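Local coordinates for adenosine kinase (Sinorhizobium meliloti, PDB 3UBO), which probably transfers phosphate from ATP to the ribose of adenosine, as a pfkB-family kinase that binds adenosine and ADP in separate pockets, at residues 4-9 and 150-155; 77-82 and 101-106. All blocks are in the same frame, centred on the assembly; numbering follows the deposited sequence.

How the interactions relate
Interactions 1 and 2 lie side by side in one parallel sheet, the parallel sheet at the core of the large domain of a pfkB-family kinase, with centres about 13 Å apart. Across the sheet the strands run 102-103, 77-80, 6-11 and 152-158, whereas along the chain 77-82 and 101-106 of interaction 2 both come between the two segments of interaction 1. Strand 6-11 links the two: it pairs with 152-158 in interaction 1 and with 77-80 on its other edge, where Ala78 N and Val8 O, 2.9 Å apart, probably form a hydrogen bond. The example illustrates how a parallel sheet grows outward from its first strand in both directions, bringing distant parts of the sequence together.

Interaction 1 (4-9 and 150-155); sequences AKYDVL and AQSKVT
Tyr6 with Ser152, Val8 with Val154 and Leu9 with Thr155 form parallel bridges between the start of strand 6-11 and the start of strand 152-158, and both chains turn a corner between the first pair and the second, at Asp7 and Lys153. Before the corner Tyr6 is the doubly bonded residue: its N donates to Gln151 O at 2.8 Å, and its O accepts from Lys153 N. After it the role passes to Val154, whose N reaches Asp7 O at 3.0 Å and whose O takes the N-H of Leu9. Gln151 O also receives a weak second bond from Lys5 N.

On one face of the sheet Ser152 CB rests against Leu9 CB at 3.8 Å, while the Ser152 hydroxyl is bonded to Val148 O in the helix before the strand. Leu9 and Thr155 run alongside each other, pointing the same way; with CG turned away from the backbone N (chi1 170°), Leu9 brings CD2 to 3.4 Å from Thr155 OG1. The other face carries a lighter contact, Val8 CG1 to Val154 CB at 4.4 Å. At the outer end, Lys5 and Gln151 also lie side by side, touching through their CB atoms at 3.8 Å.

Lys153 stretches out beside Asp7, but their salt bridge is long, with Lys153 NZ 3.8 Å from Asp7 OD1. Asp7 OD1 has a stronger partner in Arg76, and Lys153 NZ bonds to Thr291 O. The chemistry is therefore divided: main-chain bonds join the strands on both sides of the corner, while the long charged pair probably adds only a modest attraction to a wider polar cluster.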
loop_
_atom_site.group_PDB
_atom_site.type_symbol
_atom_site.label_atom_id
_atom_site.label_comp_id
_atom_site.label_asym_id
_atom_site.label_seq_id
_atom_site.Cartn_x
_atom_site.Cartn_y
_atom_site.Cartn_z
ATOM N N ALA A 4 28.335 -9.226 -19.875
ATOM C CA ALA A 4 27.016 -8.647 -19.452
ATOM C C ALA A 4 26.626 -8.912 -17.985
ATOM O O ALA A 4 26.614 -10.073 -17.559
ATOM C CB ALA A 4 25.797 -9.062 -20.402
ATOM N N LYS A 5 26.285 -7.849 -17.228
ATOM C CA LYS A 5 25.876 -8.007 -15.805
ATOM C C LYS A 5 24.314 -7.896 -15.523
ATOM O O LYS A 5 23.811 -8.333 -14.473
ATOM C CB LYS A 5 26.707 -7.067 -14.930
ATOM C CG LYS A 5 26.792 -7.367 -13.434
ATOM C CD LYS A 5 27.574 -6.157 -12.815
ATOM C CE LYS A 5 28.078 -6.360 -11.326
ATOM N NZ LYS A 5 27.114 -7.091 -10.383
ATOM N N TYR A 6 23.586 -7.315 -16.483
ATOM C CA TYR A 6 22.150 -7.120 -16.381
ATOM C C TYR A 6 21.508 -7.597 -17.668
ATOM O O TYR A 6 22.018 -7.348 -18.784
ATOM C CB TYR A 6 21.728 -5.643 -16.019
ATOM C CG TYR A 6 22.429 -5.092 -14.773
ATOM C CD1 TYR A 6 22.084 -5.524 -13.473
ATOM C CD2 TYR A 6 23.507 -4.192 -14.898
ATOM C CE1 TYR A 6 22.787 -5.043 -12.322
ATOM C CE2 TYR A 6 24.213 -3.730 -13.787
ATOM C CZ TYR A 6 23.858 -4.142 -12.496
ATOM O OH TYR A 6 24.572 -3.626 -11.412
ATOM N N ASP A 7 20.370 -8.275 -17.483
ATOM C CA ASP A 7 19.454 -8.598 -18.578
ATOM C C ASP A 7 18.724 -7.359 -18.948
ATOM O O ASP A 7 18.736 -6.974 -20.097
ATOM C CB ASP A 7 18.518 -9.750 -18.169
ATOM C CG ASP A 7 19.309 -10.916 -17.648
ATOM O OD1 ASP A 7 20.038 -11.449 -18.520
ATOM O OD2 ASP A 7 19.318 -11.208 -16.408
ATOM N N VAL A 8 18.102 -6.708 -17.967
ATOM C CA VAL A 8 17.422 -5.440 -18.282
ATOM C C VAL A 8 17.698 -4.225 -17.417
ATOM O O VAL A 8 17.655 -4.266 -16.137
ATOM C CB VAL A 8 15.899 -5.539 -18.338
ATOM C CG1 VAL A 8 15.384 -4.391 -19.209
ATOM C CG2 VAL A 8 15.445 -6.940 -18.859
ATOM N N LEU A 9 17.940 -3.143 -18.155
ATOM C CA LEU A 9 18.010 -1.808 -17.584
ATOM C C LEU A 9 16.785 -0.942 -17.997
ATOM O O LEU A 9 16.428 -0.799 -19.202
ATOM C CB LEU A 9 19.315 -1.144 -17.965
ATOM C CG LEU A 9 19.551 0.353 -17.693
ATOM C CD1 LEU A 9 19.730 0.631 -16.190
ATOM C CD2 LEU A 9 20.767 0.855 -18.468
ATOM N N ALA A 150 26.327 -0.310 -20.493
ATOM C CA ALA A 150 27.148 -1.265 -21.266
ATOM C C ALA A 150 26.982 -2.755 -20.853
ATOM O O ALA A 150 26.996 -3.674 -21.693
ATOM C CB ALA A 150 28.638 -0.830 -21.206
ATOM N N GLN A 151 26.823 -2.985 -19.562
ATOM C CA GLN A 151 26.666 -4.333 -19.025
ATOM C C GLN A 151 25.242 -4.950 -19.116
ATOM O O GLN A 151 24.963 -6.085 -18.583
ATOM C CB GLN A 151 27.110 -4.316 -17.570
ATOM C CG GLN A 151 28.442 -3.621 -17.359
ATOM C CD GLN A 151 28.772 -3.458 -15.883
ATOM O OE1 GLN A 151 28.104 -2.675 -15.161
ATOM N NE2 GLN A 151 29.799 -4.207 -15.410
ATOM N N SER A 152 24.361 -4.238 -19.828
ATOM C CA SER A 152 22.948 -4.584 -19.795
ATOM C C SER A 152 22.444 -4.911 -21.178
ATOM O O SER A 152 22.578 -4.084 -22.115
ATOM C CB SER A 152 22.117 -3.465 -19.125
ATOM O OG SER A 152 22.404 -3.419 -17.740
ATOM N N LYS A 153 21.827 -6.101 -21.270
ATOM C CA LYS A 153 21.461 -6.677 -22.560
ATOM C C LYS A 153 20.469 -5.779 -23.291
ATOM O O LYS A 153 20.715 -5.301 -24.405
ATOM C CB LYS A 153 20.939 -8.131 -22.436
ATOM C CG LYS A 153 21.920 -9.171 -21.788
ATOM C CD LYS A 153 21.455 -10.628 -22.107
ATOM C CE LYS A 153 21.913 -11.656 -21.094
ATOM N NZ LYS A 153 21.618 -13.063 -21.599
ATOM N N VAL A 154 19.330 -5.560 -22.650
ATOM C CA VAL A 154 18.455 -4.510 -23.103
ATOM C C VAL A 154 18.502 -3.247 -22.239
ATOM O O VAL A 154 18.745 -3.306 -21.022
ATOM C CB VAL A 154 17.083 -4.978 -23.251
ATOM C CG1 VAL A 154 16.312 -3.883 -23.903
ATOM C CG2 VAL A 154 17.107 -6.156 -24.190
ATOM N N THR A 155 18.340 -2.103 -22.887
ATOM C CA THR A 155 18.008 -0.878 -22.173
ATOM C C THR A 155 16.552 -0.483 -22.575
ATOM O O THR A 155 16.170 -0.454 -23.777
ATOM C CB THR A 155 19.136 0.246 -22.341
ATOM O OG1 THR A 155 20.372 -0.162 -21.701
ATOM C CG2 THR A 155 18.706 1.616 -21.762
#

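Interaction 2 (77-82 and 101-106); sequences AAYFGK and VHFQTK
Val101 straddles the first residues of strand 77-80 with its two methyl groups: CG1 lies over the main chain at Ala78, 3.5 Å from Ala78 CA, and continues to Tyr79 CB, while CG2 sits beside the Ala77 methyl, 3.7 Å from Ala77 CB. On the face shared with His102, the Ala78 methyl is the bump, its CB set against His102 CB at 3.8 Å and lying near the plane of the imidazole at its edge. Two main-chain bonds fix this register, His102 N to Ala77 O and Tyr79 N to His102 O; the second, 2.8 Å long, approaches the carbonyl almost head-on, with a C=O...N angle of 172°.

Further along, the chains draw apart and larger groups span the gap. Phe103, with CG swung away from its backbone N (chi1 -175°), slides alongside Tyr79. Their ring planes are 25° apart, but the centroids are 5.7 Å from each other and the rings barely overlap, so the touch comes from Phe103 CE1 against Tyr79 CD2. The same edge of Phe103 fits a notch in the main chain, with Tyr79 O and Gly81 N near the ring plane. Thr105 points toward 77-82 and crosses Phe80 at about a right angle, Thr105 OG1 being 3.8 Å from Phe80 CB. A water fills in between, donating to Tyr79 O and accepting from Gln104 N.

The side chain of Tyr79 comes within about 7 Å of the bound adenosine. The pair belongs to a beta-alpha-beta unit whose helix 87-98 lies against Val101 and Phe103 through Ile96. Val148 of helix 146-150 packs on Ala78, Phe80 and His102, and Glu145 bonds His102 NE2. Strand 6-11 flanks 77-80 on its other edge.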
loop_
_atom_site.group_PDB
_atom_site.type_symbol
_atom_site.label_atom_id
_atom_site.label_comp_id
_atom_site.label_asym_id
_atom_site.label_seq_id
_atom_site.Cartn_x
_atom_site.Cartn_y
_atom_site.Cartn_z
ATOM N N ALA A 77 18.310 -6.959 -13.137
ATOM C CA ALA A 77 17.781 -5.676 -13.611
ATOM C C ALA A 77 18.423 -4.455 -12.901
ATOM O O ALA A 77 18.968 -4.564 -11.797
ATOM C CB ALA A 77 16.227 -5.670 -13.438
ATOM N N ALA A 78 18.278 -3.300 -13.528
ATOM C CA ALA A 78 18.842 -2.044 -13.003
ATOM C C ALA A 78 17.994 -0.877 -13.496
ATOM O O ALA A 78 17.311 -0.965 -14.578
ATOM C CB ALA A 78 20.319 -1.850 -13.417
ATOM N N TYR A 79 18.023 0.205 -12.704
ATOM C CA TYR A 79 17.043 1.278 -12.925
ATOM C C TYR A 79 17.675 2.620 -12.678
ATOM O O TYR A 79 18.505 2.779 -11.762
ATOM C CB TYR A 79 15.694 1.078 -12.103
ATOM C CG TYR A 79 14.715 2.286 -12.209
ATOM C CD1 TYR A 79 13.941 2.479 -13.355
ATOM C CD2 TYR A 79 14.606 3.235 -11.174
ATOM C CE1 TYR A 79 13.112 3.527 -13.484
ATOM C CE2 TYR A 79 13.737 4.295 -11.288
ATOM C CZ TYR A 79 13.013 4.432 -12.457
ATOM O OH TYR A 79 12.186 5.505 -12.613
ATOM N N PHE A 80 17.319 3.565 -13.536
ATOM C CA PHE A 80 17.736 4.938 -13.310
ATOM C C PHE A 80 16.472 5.789 -13.201
ATOM O O PHE A 80 15.629 5.755 -14.151
ATOM C CB PHE A 80 18.555 5.529 -14.494
ATOM C CG PHE A 80 19.799 4.756 -14.884
ATOM C CD1 PHE A 80 20.484 3.951 -13.959
ATOM C CD2 PHE A 80 20.315 4.880 -16.204
ATOM C CE1 PHE A 80 21.688 3.315 -14.340
ATOM C CE2 PHE A 80 21.464 4.223 -16.599
ATOM C CZ PHE A 80 22.178 3.466 -15.675
ATOM N N GLY A 81 16.322 6.526 -12.105
ATOM C CA GLY A 81 15.159 7.369 -11.905
ATOM C C GLY A 81 15.494 8.648 -11.164
ATOM O O GLY A 81 16.571 8.776 -10.582
ATOM N N LYS A 82 14.566 9.600 -11.185
ATOM C CA LYS A 82 14.764 10.877 -10.512
ATOM C C LYS A 82 13.886 10.992 -9.271
ATOM O O LYS A 82 12.659 10.990 -9.365
ATOM C CB LYS A 82 14.476 12.037 -11.468
ATOM C CG LYS A 82 15.624 13.024 -11.610
ATOM C CD LYS A 82 16.602 12.903 -10.454
ATOM C CE LYS A 82 18.042 12.957 -10.940
ATOM N NZ LYS A 82 19.012 12.791 -9.822
ATOM N N VAL A 101 16.834 -5.070 -7.696
ATOM C CA VAL A 101 17.292 -4.214 -8.770
ATOM C C VAL A 101 18.412 -3.301 -8.287
ATOM O O VAL A 101 18.516 -2.989 -7.088
ATOM C CB VAL A 101 16.157 -3.390 -9.403
ATOM C CG1 VAL A 101 16.733 -2.324 -10.276
ATOM C CG2 VAL A 101 15.262 -4.270 -10.193
ATOM N N HIS A 102 19.281 -2.932 -9.236
ATOM C CA HIS A 102 20.436 -2.042 -9.007
ATOM C C HIS A 102 19.905 -0.649 -9.253
ATOM O O HIS A 102 19.405 -0.314 -10.367
ATOM C CB HIS A 102 21.669 -2.370 -9.921
ATOM C CG HIS A 102 22.759 -1.318 -9.889
ATOM N ND1 HIS A 102 23.822 -1.358 -8.999
ATOM C CD2 HIS A 102 22.937 -0.186 -10.635
ATOM C CE1 HIS A 102 24.591 -0.292 -9.186
ATOM N NE2 HIS A 102 24.080 0.428 -10.178
ATOM N N PHE A 103 19.977 0.129 -8.176
ATOM C CA PHE A 103 19.492 1.515 -8.166
ATOM C C PHE A 103 20.427 2.414 -7.363
ATOM O O PHE A 103 20.475 2.305 -6.130
ATOM C CB PHE A 103 18.119 1.596 -7.523
ATOM C CG PHE A 103 17.535 2.967 -7.601
ATOM C CD1 PHE A 103 17.261 3.532 -8.851
ATOM C CD2 PHE A 103 17.255 3.702 -6.439
ATOM C CE1 PHE A 103 16.694 4.787 -8.938
ATOM C CE2 PHE A 103 16.708 4.950 -6.538
ATOM C CZ PHE A 103 16.420 5.496 -7.785
ATOM N N GLN A 104 21.154 3.292 -8.061
ATOM C CA GLN A 104 22.273 4.031 -7.474
ATOM C C GLN A 104 22.137 5.504 -7.821
ATOM O O GLN A 104 22.705 6.346 -7.133
ATOM C CB GLN A 104 23.608 3.444 -7.941
ATOM C CG GLN A 104 23.947 2.173 -7.201
ATOM C CD GLN A 104 23.925 2.380 -5.666
ATOM O OE1 GLN A 104 24.473 3.396 -5.184
ATOM N NE2 GLN A 104 23.292 1.452 -4.897
ATOM N N THR A 105 21.364 5.813 -8.868
ATOM C CA THR A 105 21.025 7.207 -9.181
ATOM C C THR A 105 20.937 8.172 -7.976
ATOM O O THR A 105 20.365 7.817 -6.941
ATOM C CB THR A 105 19.809 7.336 -10.064
ATOM O OG1 THR A 105 20.174 6.847 -11.354
ATOM C CG2 THR A 105 19.479 8.798 -10.187
ATOM N N LYS A 106 21.575 9.356 -8.103
ATOM C CA LYS A 106 21.676 10.317 -6.999
ATOM C C LYS A 106 20.375 11.110 -6.774
ATOM O O LYS A 106 19.761 11.589 -7.716
ATOM C CB LYS A 106 22.835 11.258 -7.242
ATOM C CG LYS A 106 23.393 11.944 -5.961
ATOM C CD LYS A 106 23.950 13.399 -6.202
ATOM C CE LYS A 106 25.232 13.699 -5.312
ATOM N NZ LYS A 106 26.190 12.509 -5.202
HETATM O O HOH W 1 20.949 2.830 -10.787
#